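Long-range contacts in ATP grasp ligase (Microcystis aeruginosa MRC, PDB 5IG9), which probably couples ATP hydrolysis to the joining of a carboxylate to a nucleophile, as in other ATP-grasp ligases: residues W71-R76 with G299-L304; G162-M167 with Q207-K212; T219-Q224 with L275-I280; I225-I230 with Y256-T261. All coordinates share one frame; numbering follows the deposited sequence.

How the interactions relate
Interactions 1, 3 and 4 form a connected chain of contacts, while interaction 2 stands apart, its centre about 26 Å from that of interaction 1. Interaction 3 pairs two inner strands of the five-stranded antiparallel sheet; about 13 Å away, centre to centre, interaction 4 packs strand 224-231, next to the edge strand 254-255, against the loop leading into helix 260-273. Interaction 1 joins the N-terminal domain to this body and touches interaction 3 through Tyr277 OH and Gly299 O, a probable hydrogen bond. Interaction 2 lies in the other antiparallel sheet, its nearest atoms about 7 Å from interaction 4. In ATP-grasp enzymes two such sheets usually enclose the nucleotide, so interactions 2 and 3 probably belong to opposing walls.

Interaction 1 (W71-R76 with G299-L304); sequences WYRRMR and GEFFWL
A salt-bridge network of Arg73, Arg74 and Glu300 marks the seam between the N-terminal domain and the loop that follows strand 290-296. The straightest of its bonds runs from Arg73 NH2 to Glu300 OE1, 2.9 Å long with 177° at the hydrogen; it lies in the guanidinium plane but meets the carboxylate from above. The same NH2 makes a weak second bond to Glu300 OE2 at 2.8 Å. Arg74 NH2 adds another weak one, 3.0 Å to Glu300 OE2, an oxygen that Asn12 ND2 also bonds, and both guanidinium planes stand nearly perpendicular to the carboxylate. Arg74 CZ lies 3.7 Å above the guanidinium plane of Arg73, over its centre, a closeness of like charges that the shared glutamate probably offsets. Asp11 forms a salt bridge with Arg73 NE, and the carbonyl of Val298 accepts from Arg74 NH1. Beside the charges, Trp71 and Phe301 reach tip to tip, CZ2 to CE2 4.0 Å apart. The indole of Trp71 receives Arg73 CB over the centre of one face. Helix 313-323 packs on both aromatic side chains. A salt-bridge network beside an aromatic contact suits the junction of a Rossmann-like pre-ATP-grasp domain with the ATP-grasp body.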
loop_
_atom_site.group_PDB
_atom_site.type_symbol
_atom_site.label_atom_id
_atom_site.label_comp_id
_atom_site.label_asym_id
_atom_site.label_seq_id
_atom_site.Cartn_x
_atom_site.Cartn_y
_atom_site.Cartn_z
ATOM N N TRP A 71 -7.976 6.993 14.543
ATOM C CA TRP A 71 -9.014 6.527 13.630
ATOM C C TRP A 71 -8.492 6.685 12.207
ATOM O O TRP A 71 -8.464 7.796 11.664
ATOM C CB TRP A 71 -10.318 7.295 13.828
ATOM C CG TRP A 71 -11.471 6.677 13.098
ATOM C CD1 TRP A 71 -11.555 5.393 12.638
ATOM C CD2 TRP A 71 -12.701 7.314 12.735
ATOM N NE1 TRP A 71 -12.763 5.193 12.017
ATOM C CE2 TRP A 71 -13.483 6.357 12.061
ATOM C CE3 TRP A 71 -13.217 8.601 12.917
ATOM C CZ2 TRP A 71 -14.754 6.647 11.570
ATOM C CZ3 TRP A 71 -14.478 8.886 12.427
ATOM C CH2 TRP A 71 -15.232 7.915 11.762
ATOM N N TYR A 72 -8.072 5.572 11.609
ATOM C CA TYR A 72 -7.530 5.559 10.250
ATOM C C TYR A 72 -8.709 5.583 9.281
ATOM O O TYR A 72 -9.102 4.573 8.691
ATOM C CB TYR A 72 -6.640 4.335 10.055
ATOM C CG TYR A 72 -5.785 4.349 8.811
ATOM C CD1 TYR A 72 -4.963 5.430 8.519
ATOM C CD2 TYR A 72 -5.778 3.267 7.942
ATOM C CE1 TYR A 72 -4.175 5.438 7.387
ATOM C CE2 TYR A 72 -4.994 3.265 6.810
ATOM C CZ TYR A 72 -4.191 4.352 6.536
ATOM O OH TYR A 72 -3.405 4.354 5.406
ATOM N N ARG A 73 -9.280 6.776 9.121
ATOM C CA ARG A 73 -10.564 6.947 8.426
ATOM C C ARG A 73 -10.365 7.217 6.935
ATOM O O ARG A 73 -10.552 6.320 6.108
ATOM C CB ARG A 73 -11.370 8.055 9.114
ATOM C CG ARG A 73 -12.517 8.653 8.314
ATOM C CD ARG A 73 -13.622 7.660 8.031
ATOM N NE ARG A 73 -14.674 8.287 7.239
ATOM C CZ ARG A 73 -15.734 7.648 6.760
ATOM N NH1 ARG A 73 -15.889 6.351 6.991
ATOM N NH2 ARG A 73 -16.637 8.309 6.051
ATOM N N ARG A 74 -9.978 8.444 6.579
ATOM C CA ARG A 74 -9.864 8.849 5.184
ATOM C C ARG A 74 -8.473 9.398 4.919
ATOM O O ARG A 74 -7.944 10.184 5.709
ATOM C CB ARG A 74 -10.926 9.892 4.816
ATOM C CG ARG A 74 -11.945 9.400 3.800
ATOM C CD ARG A 74 -12.177 7.909 3.950
ATOM N NE ARG A 74 -13.530 7.520 3.577
ATOM C CZ ARG A 74 -14.002 6.283 3.680
ATOM N NH1 ARG A 74 -13.225 5.314 4.143
ATOM N NH2 ARG A 74 -15.248 6.015 3.324
ATOM N N MET A 75 -7.884 8.986 3.801
ATOM C CA MET A 75 -6.508 9.338 3.460
ATOM C C MET A 75 -6.501 10.029 2.101
ATOM O O MET A 75 -6.476 9.366 1.061
ATOM C CB MET A 75 -5.619 8.099 3.459
ATOM C CG MET A 75 -5.556 7.376 4.797
ATOM S SD MET A 75 -7.047 6.446 5.218
ATOM C CE MET A 75 -7.189 5.356 3.804
ATOM N N ARG A 76 -6.516 11.363 2.108
ATOM C CA ARG A 76 -6.463 12.137 0.873
ATOM C C ARG A 76 -5.267 13.082 0.886
ATOM O O ARG A 76 -5.434 14.303 0.834
ATOM C CB ARG A 76 -7.765 12.913 0.674
ATOM C CG ARG A 76 -9.008 12.038 0.663
ATOM C CD ARG A 76 -8.931 10.998 -0.438
ATOM N NE ARG A 76 -9.930 9.953 -0.259
ATOM C CZ ARG A 76 -11.153 9.992 -0.773
ATOM N NH1 ARG A 76 -11.534 11.028 -1.508
ATOM N NH2 ARG A 76 -11.997 8.992 -0.552
ATOM N N GLY A 299 -14.808 1.074 4.661
ATOM C CA GLY A 299 -16.087 1.329 4.038
ATOM C C GLY A 299 -16.970 2.231 4.878
ATOM O O GLY A 299 -16.819 2.351 6.097
ATOM N N GLU A 300 -17.919 2.865 4.193
ATOM C CA GLU A 300 -18.794 3.846 4.813
ATOM C C GLU A 300 -19.807 3.170 5.731
ATOM O O GLU A 300 -19.991 1.951 5.712
ATOM C CB GLU A 300 -19.520 4.667 3.745
ATOM C CG GLU A 300 -18.657 5.718 3.071
ATOM C CD GLU A 300 -18.427 6.928 3.952
ATOM O OE1 GLU A 300 -18.995 6.971 5.067
ATOM O OE2 GLU A 300 -17.681 7.836 3.529
ATOM N N PHE A 301 -20.465 3.984 6.551
ATOM C CA PHE A 301 -21.448 3.443 7.478
ATOM C C PHE A 301 -22.533 4.468 7.767
ATOM O O PHE A 301 -23.592 4.115 8.291
ATOM C CB PHE A 301 -20.761 3.004 8.782
ATOM C CG PHE A 301 -20.214 4.148 9.602
ATOM C CD1 PHE A 301 -21.003 4.775 10.554
ATOM C CD2 PHE A 301 -18.901 4.571 9.450
ATOM C CE1 PHE A 301 -20.508 5.815 11.320
ATOM C CE2 PHE A 301 -18.396 5.613 10.219
ATOM C CZ PHE A 301 -19.200 6.235 11.155
ATOM N N PHE A 302 -22.271 5.735 7.433
ATOM C CA PHE A 302 -23.173 6.807 7.836
ATOM C C PHE A 302 -24.564 6.640 7.237
ATOM O O PHE A 302 -25.554 7.038 7.860
ATOM C CB PHE A 302 -22.571 8.162 7.452
ATOM C CG PHE A 302 -22.839 8.568 6.034
ATOM C CD1 PHE A 302 -22.099 8.041 4.994
ATOM C CD2 PHE A 302 -23.836 9.484 5.747
ATOM C CE1 PHE A 302 -22.354 8.414 3.689
ATOM C CE2 PHE A 302 -24.094 9.860 4.450
ATOM C CZ PHE A 302 -23.354 9.328 3.418
ATOM N N TRP A 303 -24.669 6.052 6.041
ATOM C CA TRP A 303 -25.985 5.920 5.427
ATOM C C TRP A 303 -26.811 4.802 6.041
ATOM O O TRP A 303 -27.985 4.660 5.685
ATOM C CB TRP A 303 -25.854 5.714 3.916
ATOM C CG TRP A 303 -24.906 4.631 3.513
ATOM C CD1 TRP A 303 -23.567 4.758 3.288
ATOM C CD2 TRP A 303 -25.225 3.256 3.264
ATOM N NE1 TRP A 303 -23.030 3.549 2.925
ATOM C CE2 TRP A 303 -24.027 2.610 2.900
ATOM C CE3 TRP A 303 -26.407 2.507 3.315
ATOM C CZ2 TRP A 303 -23.974 1.252 2.593
ATOM C CZ3 TRP A 303 -26.353 1.159 3.009
ATOM C CH2 TRP A 303 -25.145 0.545 2.654
ATOM N N LEU A 304 -26.231 4.008 6.939
ATOM C CA LEU A 304 -26.983 3.058 7.746
ATOM C C LEU A 304 -27.349 3.615 9.113
ATOM O O LEU A 304 -28.128 2.984 9.836
ATOM C CB LEU A 304 -26.187 1.763 7.928
ATOM C CG LEU A 304 -26.136 0.799 6.745
ATOM C CD1 LEU A 304 -25.357 -0.442 7.128
ATOM C CD2 LEU A 304 -27.542 0.432 6.301
#

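Interaction 2 (G162-M167 with Q207-K212); sequences GIVTKM and QENIPK
An antiparallel strand pairing, 163-166 against 204-208, carries this contact, and Val164 and Gln207 form a hydrogen-bonded pair. Val164 N donates to Gln207 O at 3.0 Å with the donor in the carbonyl plane, whereas the return bond from Gln207 N to Val164 O is 3.2 Å and comes from above the carbonyl plane of Val164. Past the non-hydrogen-bonded pair of Ile163 and Glu208, whose side chains diverge, Asn209 N bonds to Gly162 O at 3.0 Å and extends the pairing beyond the strand end. Gly162 has a positive phi of 87°, where a side chain would jam against the preceding carbonyl. The side chains of Val164 and Gln207 share one face, CG2 of the former lying 4.1 Å from CB of the latter. Lys166 CE rests 3.6 Å from Gln207 OE1, a contact of the aliphatic chain, while Gln207 NE2 is bonded to Thr142 OG1 on the next strand. Asn209 CG stands anti to its backbone N (chi1 -171°), and the side chain crosses that of Val164 at about a right angle, ND2 3.9 Å from CG1. Ile163 turns to helix 148-157, packing on Phe154 and Ala155. Helix against antiparallel sheet is the alpha+beta build of an ATP-grasp subdomain.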
loop_
_atom_site.group_PDB
_atom_site.type_symbol
_atom_site.label_atom_id
_atom_site.label_comp_id
_atom_site.label_asym_id
_atom_site.label_seq_id
_atom_site.Cartn_x
_atom_site.Cartn_y
_atom_site.Cartn_z
ATOM N N GLY A 162 -24.702 -15.332 -16.460
ATOM C CA GLY A 162 -23.891 -14.225 -16.914
ATOM C C GLY A 162 -22.737 -13.937 -15.973
ATOM O O GLY A 162 -22.590 -14.532 -14.906
ATOM N N ILE A 163 -21.886 -13.005 -16.394
ATOM C CA ILE A 163 -20.805 -12.517 -15.552
ATOM C C ILE A 163 -20.801 -10.997 -15.591
ATOM O O ILE A 163 -21.342 -10.370 -16.506
ATOM C CB ILE A 163 -19.422 -13.060 -15.968
ATOM C CG1 ILE A 163 -19.032 -12.503 -17.334
ATOM C CG2 ILE A 163 -19.415 -14.583 -15.969
ATOM C CD1 ILE A 163 -17.570 -12.644 -17.648
ATOM N N VAL A 164 -20.188 -10.406 -14.573
ATOM C CA VAL A 164 -19.956 -8.974 -14.536
ATOM C C VAL A 164 -18.453 -8.732 -14.623
ATOM O O VAL A 164 -17.645 -9.661 -14.627
ATOM C CB VAL A 164 -20.555 -8.316 -13.279
ATOM C CG1 VAL A 164 -22.075 -8.392 -13.310
ATOM C CG2 VAL A 164 -20.004 -8.971 -12.020
ATOM N N THR A 165 -18.084 -7.460 -14.708
ATOM C CA THR A 165 -16.693 -7.050 -14.631
ATOM C C THR A 165 -16.577 -5.843 -13.712
ATOM O O THR A 165 -17.532 -5.078 -13.537
ATOM C CB THR A 165 -16.107 -6.715 -16.009
ATOM O OG1 THR A 165 -14.684 -6.611 -15.906
ATOM C CG2 THR A 165 -16.662 -5.399 -16.527
ATOM N N LYS A 166 -15.400 -5.690 -13.116
ATOM C CA LYS A 166 -15.147 -4.573 -12.219
ATOM C C LYS A 166 -13.647 -4.352 -12.131
ATOM O O LYS A 166 -12.846 -5.221 -12.487
ATOM C CB LYS A 166 -15.747 -4.813 -10.832
ATOM C CG LYS A 166 -15.136 -5.987 -10.076
ATOM C CD LYS A 166 -15.940 -6.292 -8.815
ATOM C CE LYS A 166 -15.296 -7.389 -7.977
ATOM N NZ LYS A 166 -14.018 -6.960 -7.338
ATOM N N MET A 167 -13.280 -3.166 -11.658
ATOM C CA MET A 167 -11.888 -2.791 -11.471
ATOM C C MET A 167 -11.507 -2.957 -10.007
ATOM O O MET A 167 -12.310 -2.687 -9.110
ATOM C CB MET A 167 -11.651 -1.347 -11.919
ATOM C CG MET A 167 -11.967 -1.090 -13.387
ATOM S SD MET A 167 -10.739 -1.776 -14.518
ATOM C CE MET A 167 -9.395 -0.609 -14.317
ATOM N N GLN A 207 -16.441 -11.730 -12.573
ATOM C CA GLN A 207 -17.071 -12.488 -11.502
ATOM C C GLN A 207 -18.357 -13.146 -11.976
ATOM O O GLN A 207 -19.083 -12.591 -12.806
ATOM C CB GLN A 207 -17.384 -11.595 -10.295
ATOM C CG GLN A 207 -16.211 -11.396 -9.358
ATOM C CD GLN A 207 -16.624 -10.780 -8.039
ATOM O OE1 GLN A 207 -17.624 -10.071 -7.957
ATOM N NE2 GLN A 207 -15.856 -11.057 -6.995
ATOM N N GLU A 208 -18.633 -14.328 -11.426
ATOM C CA GLU A 208 -19.910 -14.995 -11.642
ATOM C C GLU A 208 -21.056 -14.123 -11.145
ATOM O O GLU A 208 -21.074 -13.699 -9.987
ATOM C CB GLU A 208 -19.911 -16.342 -10.916
ATOM C CG GLU A 208 -21.277 -16.998 -10.755
ATOM C CD GLU A 208 -21.207 -18.265 -9.916
ATOM O OE1 GLU A 208 -20.178 -18.471 -9.238
ATOM O OE2 GLU A 208 -22.175 -19.060 -9.938
ATOM N N ASN A 209 -22.008 -13.845 -12.030
ATOM C CA ASN A 209 -23.187 -13.058 -11.673
ATOM C C ASN A 209 -24.182 -13.985 -10.990
ATOM O O ASN A 209 -24.850 -14.787 -11.644
ATOM C CB ASN A 209 -23.791 -12.406 -12.911
ATOM C CG ASN A 209 -24.873 -11.402 -12.574
ATOM O OD1 ASN A 209 -25.329 -11.315 -11.434
ATOM N ND2 ASN A 209 -25.296 -10.638 -13.573
ATOM N N ILE A 210 -24.289 -13.877 -9.671
ATOM C CA ILE A 210 -25.142 -14.751 -8.872
ATOM C C ILE A 210 -26.484 -14.052 -8.663
ATOM O O ILE A 210 -26.510 -12.959 -8.078
ATOM C CB ILE A 210 -24.493 -15.095 -7.526
ATOM C CG1 ILE A 210 -23.211 -15.898 -7.744
ATOM C CG2 ILE A 210 -25.482 -15.851 -6.646
ATOM C CD1 ILE A 210 -22.461 -16.189 -6.474
ATOM N N PRO A 211 -27.595 -14.637 -9.105
ATOM C CA PRO A 211 -28.904 -14.032 -8.829
ATOM C C PRO A 211 -29.194 -14.041 -7.338
ATOM O O PRO A 211 -29.058 -15.064 -6.664
ATOM C CB PRO A 211 -29.879 -14.927 -9.605
ATOM C CG PRO A 211 -29.032 -15.619 -10.630
ATOM C CD PRO A 211 -27.710 -15.827 -9.962
ATOM N N LYS A 212 -29.594 -12.887 -6.824
ATOM C CA LYS A 212 -29.708 -12.677 -5.393
ATOM C C LYS A 212 -31.115 -12.227 -5.040
ATOM O O LYS A 212 -31.782 -11.538 -5.817
ATOM C CB LYS A 212 -28.686 -11.639 -4.911
ATOM C CG LYS A 212 -28.717 -10.342 -5.705
ATOM C CD LYS A 212 -27.325 -9.773 -5.885
ATOM C CE LYS A 212 -27.298 -8.711 -6.973
ATOM N NZ LYS A 212 -28.102 -7.511 -6.605
#

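Interaction 3 (T219-Q224 with L275-I280); sequences TIVGEQ and LNYGAI
The ring of Tyr277 has Val221 CG2 at its edge, near the ring plane and 4.2 Å from CD1, while Thr219 CG2 approaches obliquely, 3.6 Å from CE1. Tyr277 lies on the sheet face of Thr219 and Val221; Leu113 and Phe301 also touch the tyrosine side chain. Its hydroxyl is probably hydrogen-bonded to Gly299 O, and a phenylalanine in its place would probably leave that carbonyl without this mate. Ile220 pairs with Gly278 through two backbone bonds, Ile220 N to Gly278 O at 3.0 Å and Gly278 N to Ile220 O at 3.2 Å. At the strand end, Gly222 N donates to Asn276 O at 2.7 Å. On the other face the CD1 methyls of Ile220 and Ile280 meet at 3.8 Å, and both residues pack on Leu266 of helix 260-273. Polar bonding is thus confined largely to the backbone and the tyrosine tip, so that within this contact the two faces of the antiparallel sheet rest chiefly on apolar packing.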
loop_
_atom_site.group_PDB
_atom_site.type_symbol
_atom_site.label_atom_id
_atom_site.label_comp_id
_atom_site.label_asym_id
_atom_site.label_seq_id
_atom_site.Cartn_x
_atom_site.Cartn_y
_atom_site.Cartn_z
ATOM N N THR A 219 -21.635 -4.260 9.010
ATOM C CA THR A 219 -20.634 -3.391 9.611
ATOM C C THR A 219 -20.246 -3.967 10.965
ATOM O O THR A 219 -21.107 -4.168 11.827
ATOM C CB THR A 219 -21.162 -1.965 9.763
ATOM O OG1 THR A 219 -21.669 -1.508 8.507
ATOM C CG2 THR A 219 -20.052 -1.042 10.211
ATOM N N ILE A 220 -18.957 -4.236 11.148
ATOM C CA ILE A 220 -18.444 -4.858 12.361
ATOM C C ILE A 220 -17.542 -3.862 13.069
ATOM O O ILE A 220 -16.638 -3.290 12.448
ATOM C CB ILE A 220 -17.681 -6.158 12.049
ATOM C CG1 ILE A 220 -18.631 -7.188 11.428
ATOM C CG2 ILE A 220 -17.027 -6.703 13.309
ATOM C CD1 ILE A 220 -17.944 -8.452 10.973
ATOM N N VAL A 221 -17.787 -3.656 14.361
ATOM C CA VAL A 221 -16.952 -2.804 15.202
ATOM C C VAL A 221 -16.498 -3.648 16.386
ATOM O O VAL A 221 -17.282 -3.903 17.312
ATOM C CB VAL A 221 -17.693 -1.550 15.685
ATOM C CG1 VAL A 221 -16.729 -0.611 16.385
ATOM C CG2 VAL A 221 -18.384 -0.855 14.523
ATOM N N GLY A 222 -15.235 -4.070 16.370
ATOM C CA GLY A 222 -14.743 -4.985 17.381
ATOM C C GLY A 222 -15.316 -6.370 17.174
ATOM O O GLY A 222 -14.878 -7.102 16.283
ATOM N N GLU A 223 -16.306 -6.740 17.991
ATOM C CA GLU A 223 -17.049 -7.979 17.800
ATOM C C GLU A 223 -18.552 -7.727 17.763
ATOM O O GLU A 223 -19.339 -8.665 17.915
ATOM C CB GLU A 223 -16.704 -9.002 18.885
ATOM C CG GLU A 223 -15.272 -9.517 18.801
ATOM C CD GLU A 223 -15.003 -10.670 19.747
ATOM O OE1 GLU A 223 -15.570 -10.678 20.859
ATOM O OE2 GLU A 223 -14.229 -11.577 19.373
ATOM N N GLN A 224 -18.962 -6.476 17.565
ATOM C CA GLN A 224 -20.364 -6.109 17.426
ATOM C C GLN A 224 -20.718 -6.065 15.947
ATOM O O GLN A 224 -20.023 -5.412 15.158
ATOM C CB GLN A 224 -20.635 -4.755 18.084
ATOM C CG GLN A 224 -22.101 -4.422 18.240
ATOM C CD GLN A 224 -22.319 -3.234 19.155
ATOM O OE1 GLN A 224 -21.366 -2.584 19.587
ATOM N NE2 GLN A 224 -23.581 -2.946 19.459
ATOM N N LEU A 275 -8.460 -6.814 11.972
ATOM C CA LEU A 275 -9.289 -5.623 11.895
ATOM C C LEU A 275 -10.262 -5.558 13.063
ATOM O O LEU A 275 -10.762 -6.579 13.541
ATOM C CB LEU A 275 -10.066 -5.585 10.578
ATOM C CG LEU A 275 -9.232 -5.489 9.300
ATOM C CD1 LEU A 275 -10.133 -5.395 8.080
ATOM C CD2 LEU A 275 -8.281 -4.306 9.360
ATOM N N ASN A 276 -10.523 -4.333 13.522
ATOM C CA ASN A 276 -11.611 -4.072 14.455
ATOM C C ASN A 276 -12.714 -3.219 13.840
ATOM O O ASN A 276 -13.670 -2.871 14.541
ATOM C CB ASN A 276 -11.080 -3.411 15.735
ATOM C CG ASN A 276 -10.439 -4.410 16.685
ATOM O OD1 ASN A 276 -11.078 -5.369 17.121
ATOM N ND2 ASN A 276 -9.169 -4.192 17.005
ATOM N N TYR A 277 -12.606 -2.871 12.560
ATOM C CA TYR A 277 -13.702 -2.282 11.804
ATOM C C TYR A 277 -13.694 -2.869 10.403
ATOM O O TYR A 277 -12.634 -3.170 9.849
ATOM C CB TYR A 277 -13.614 -0.749 11.723
ATOM C CG TYR A 277 -14.651 -0.139 10.801
ATOM C CD1 TYR A 277 -15.926 0.161 11.262
ATOM C CD2 TYR A 277 -14.360 0.120 9.465
ATOM C CE1 TYR A 277 -16.880 0.708 10.421
ATOM C CE2 TYR A 277 -15.307 0.666 8.618
ATOM C CZ TYR A 277 -16.565 0.958 9.102
ATOM O OH TYR A 277 -17.511 1.504 8.266
ATOM N N GLY A 278 -14.886 -3.033 9.834
ATOM C CA GLY A 278 -15.001 -3.544 8.482
ATOM C C GLY A 278 -16.400 -3.451 7.914
ATOM O O GLY A 278 -17.379 -3.739 8.608
ATOM N N ALA A 279 -16.512 -3.043 6.654
ATOM C CA ALA A 279 -17.786 -3.039 5.946
ATOM C C ALA A 279 -17.788 -4.215 4.978
ATOM O O ALA A 279 -17.017 -4.237 4.014
ATOM C CB ALA A 279 -18.011 -1.718 5.215
ATOM N N ILE A 280 -18.649 -5.194 5.246
ATOM C CA ILE A 280 -18.689 -6.452 4.512
ATOM C C ILE A 280 -19.932 -6.480 3.641
ATOM O O ILE A 280 -21.024 -6.107 4.084
ATOM C CB ILE A 280 -18.663 -7.662 5.464
ATOM C CG1 ILE A 280 -17.432 -7.593 6.365
ATOM C CG2 ILE A 280 -18.702 -8.969 4.678
ATOM C CD1 ILE A 280 -17.290 -8.778 7.283
#

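Interaction 4 (I225-I230 with Y256-T261); sequences IFTAAI and YDLPKT
Thr227 lies against both Tyr256 and Leu258. Its OG1 approaches Leu258 CD1 to 3.4 Å, a van der Waals contact, while its CG2 lies 3.8 Å from Leu258 CG. The same methyl reaches Tyr256 CB at 3.9 Å; with OG1 anti to the carbonyl carbon (chi1 -58°) and CG2 anti to the backbone N, hydroxyl and methyl are both set against the 256-258 loop. An alanine here would remove the hydroxyl and the methyl, and would probably open a gap beside Leu258 that leaves its side chain freer to turn. Ala229 adds the next contact, its CB 3.6 Å from Tyr256 CD2 and oblique to the ring. Between the backbones, Tyr256 N makes a weak hydrogen bond of 3.2 Å to Thr227 O, with 133° at the hydrogen. This bond continues the edge of the five-stranded antiparallel sheet, where strand 224-231 pairs with the short strand 254-255, and the chain then leaves the sheet toward helix 260-273, with Pro259 at the N-cap position. Nearer the start of strand 224-231, Ile225 CG2 comes no nearer than 4.5 Å to Leu258 CD1. Beyond the two segments, Leu258 packs on Ile218 of the sheet and on Leu266 of the helix. Tyr256 points its hydroxyl away from strand 224-231, where it is hydrogen-bonded to the hydroxyl of Tyr290.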
loop_
_atom_site.group_PDB
_atom_site.type_symbol
_atom_site.label_atom_id
_atom_site.label_comp_id
_atom_site.label_asym_id
_atom_site.label_seq_id
_atom_site.Cartn_x
_atom_site.Cartn_y
_atom_site.Cartn_z
ATOM N N ILE A 225 -21.792 -6.757 15.573
ATOM C CA ILE A 225 -22.133 -6.983 14.174
ATOM C C ILE A 225 -23.454 -6.297 13.871
ATOM O O ILE A 225 -24.493 -6.662 14.434
ATOM C CB ILE A 225 -22.213 -8.481 13.850
ATOM C CG1 ILE A 225 -20.948 -9.186 14.338
ATOM C CG2 ILE A 225 -22.408 -8.689 12.358
ATOM C CD1 ILE A 225 -20.963 -10.673 14.132
ATOM N N PHE A 226 -23.415 -5.318 12.967
ATOM C CA PHE A 226 -24.607 -4.621 12.495
ATOM C C PHE A 226 -24.919 -5.108 11.083
ATOM O O PHE A 226 -24.196 -4.784 10.133
ATOM C CB PHE A 226 -24.405 -3.108 12.511
ATOM C CG PHE A 226 -24.003 -2.562 13.847
ATOM C CD1 PHE A 226 -22.668 -2.477 14.205
ATOM C CD2 PHE A 226 -24.960 -2.111 14.743
ATOM C CE1 PHE A 226 -22.296 -1.966 15.430
ATOM C CE2 PHE A 226 -24.593 -1.598 15.970
ATOM C CZ PHE A 226 -23.262 -1.525 16.315
ATOM N N THR A 227 -26.001 -5.869 10.941
ATOM C CA THR A 227 -26.383 -6.467 9.670
ATOM C C THR A 227 -27.640 -5.796 9.141
ATOM O O THR A 227 -28.653 -5.723 9.844
ATOM C CB THR A 227 -26.617 -7.972 9.816
ATOM O OG1 THR A 227 -25.435 -8.593 10.328
ATOM C CG2 THR A 227 -26.955 -8.583 8.464
ATOM N N ALA A 228 -27.574 -5.327 7.898
ATOM C CA ALA A 228 -28.697 -4.693 7.227
ATOM C C ALA A 228 -28.945 -5.373 5.887
ATOM O O ALA A 228 -28.001 -5.740 5.182
ATOM C CB ALA A 228 -28.442 -3.197 7.025
ATOM N N ALA A 229 -30.218 -5.538 5.536
ATOM C CA ALA A 229 -30.608 -6.217 4.308
ATOM C C ALA A 229 -31.570 -5.350 3.513
ATOM O O ALA A 229 -32.287 -4.516 4.071
ATOM C CB ALA A 229 -31.260 -7.572 4.595
ATOM N N ILE A 230 -31.578 -5.555 2.199
ATOM C CA ILE A 230 -32.496 -4.864 1.304
ATOM C C ILE A 230 -32.873 -5.813 0.177
ATOM O O ILE A 230 -32.030 -6.560 -0.336
ATOM C CB ILE A 230 -31.889 -3.555 0.756
ATOM C CG1 ILE A 230 -32.916 -2.782 -0.071
ATOM C CG2 ILE A 230 -30.648 -3.830 -0.081
ATOM C CD1 ILE A 230 -32.423 -1.427 -0.526
ATOM N N TYR A 256 -31.397 -7.306 10.011
ATOM C CA TYR A 256 -31.372 -8.685 9.548
ATOM C C TYR A 256 -30.525 -9.499 10.513
ATOM O O TYR A 256 -29.506 -9.013 11.010
ATOM C CB TYR A 256 -30.819 -8.779 8.119
ATOM C CG TYR A 256 -30.918 -10.146 7.472
ATOM C CD1 TYR A 256 -29.949 -11.118 7.700
ATOM C CD2 TYR A 256 -31.966 -10.458 6.616
ATOM C CE1 TYR A 256 -30.032 -12.363 7.107
ATOM C CE2 TYR A 256 -32.056 -11.700 6.018
ATOM C CZ TYR A 256 -31.086 -12.648 6.268
ATOM O OH TYR A 256 -31.169 -13.886 5.676
ATOM N N ASP A 257 -30.954 -10.731 10.780
ATOM C CA ASP A 257 -30.255 -11.625 11.696
ATOM C C ASP A 257 -29.481 -12.660 10.887
ATOM O O ASP A 257 -30.073 -13.572 10.303
ATOM C CB ASP A 257 -31.234 -12.301 12.654
ATOM C CG ASP A 257 -31.811 -11.339 13.680
ATOM O OD1 ASP A 257 -31.073 -10.447 14.152
ATOM O OD2 ASP A 257 -33.008 -11.474 14.018
ATOM N N LEU A 258 -28.162 -12.514 10.855
ATOM C CA LEU A 258 -27.317 -13.516 10.234
ATOM C C LEU A 258 -27.383 -14.824 11.020
ATOM O O LEU A 258 -27.579 -14.816 12.238
ATOM C CB LEU A 258 -25.869 -13.039 10.178
ATOM C CG LEU A 258 -25.477 -11.982 9.151
ATOM C CD1 LEU A 258 -24.031 -11.560 9.361
ATOM C CD2 LEU A 258 -25.681 -12.523 7.749
ATOM N N PRO A 259 -27.231 -15.961 10.346
ATOM C CA PRO A 259 -26.976 -17.208 11.071
ATOM C C PRO A 259 -25.725 -17.071 11.927
ATOM O O PRO A 259 -24.743 -16.443 11.523
ATOM C CB PRO A 259 -26.790 -18.236 9.950
ATOM C CG PRO A 259 -27.544 -17.663 8.789
ATOM C CD PRO A 259 -27.364 -16.176 8.895
ATOM N N LYS A 260 -25.764 -17.656 13.128
ATOM C CA LYS A 260 -24.615 -17.560 14.022
ATOM C C LYS A 260 -23.360 -18.166 13.406
ATOM O O LYS A 260 -22.249 -17.802 13.804
ATOM C CB LYS A 260 -24.913 -18.234 15.364
ATOM C CG LYS A 260 -24.788 -19.747 15.352
ATOM C CD LYS A 260 -24.575 -20.304 16.753
ATOM C CE LYS A 260 -23.177 -19.993 17.274
ATOM N NZ LYS A 260 -22.925 -20.632 18.598
ATOM N N THR A 261 -23.513 -19.076 12.441
ATOM C CA THR A 261 -22.354 -19.628 11.749
ATOM C C THR A 261 -21.711 -18.589 10.840
ATOM O O THR A 261 -20.481 -18.467 10.800
ATOM C CB THR A 261 -22.759 -20.863 10.946
ATOM O OG1 THR A 261 -23.296 -21.854 11.830
ATOM C CG2 THR A 261 -21.559 -21.441 10.215
#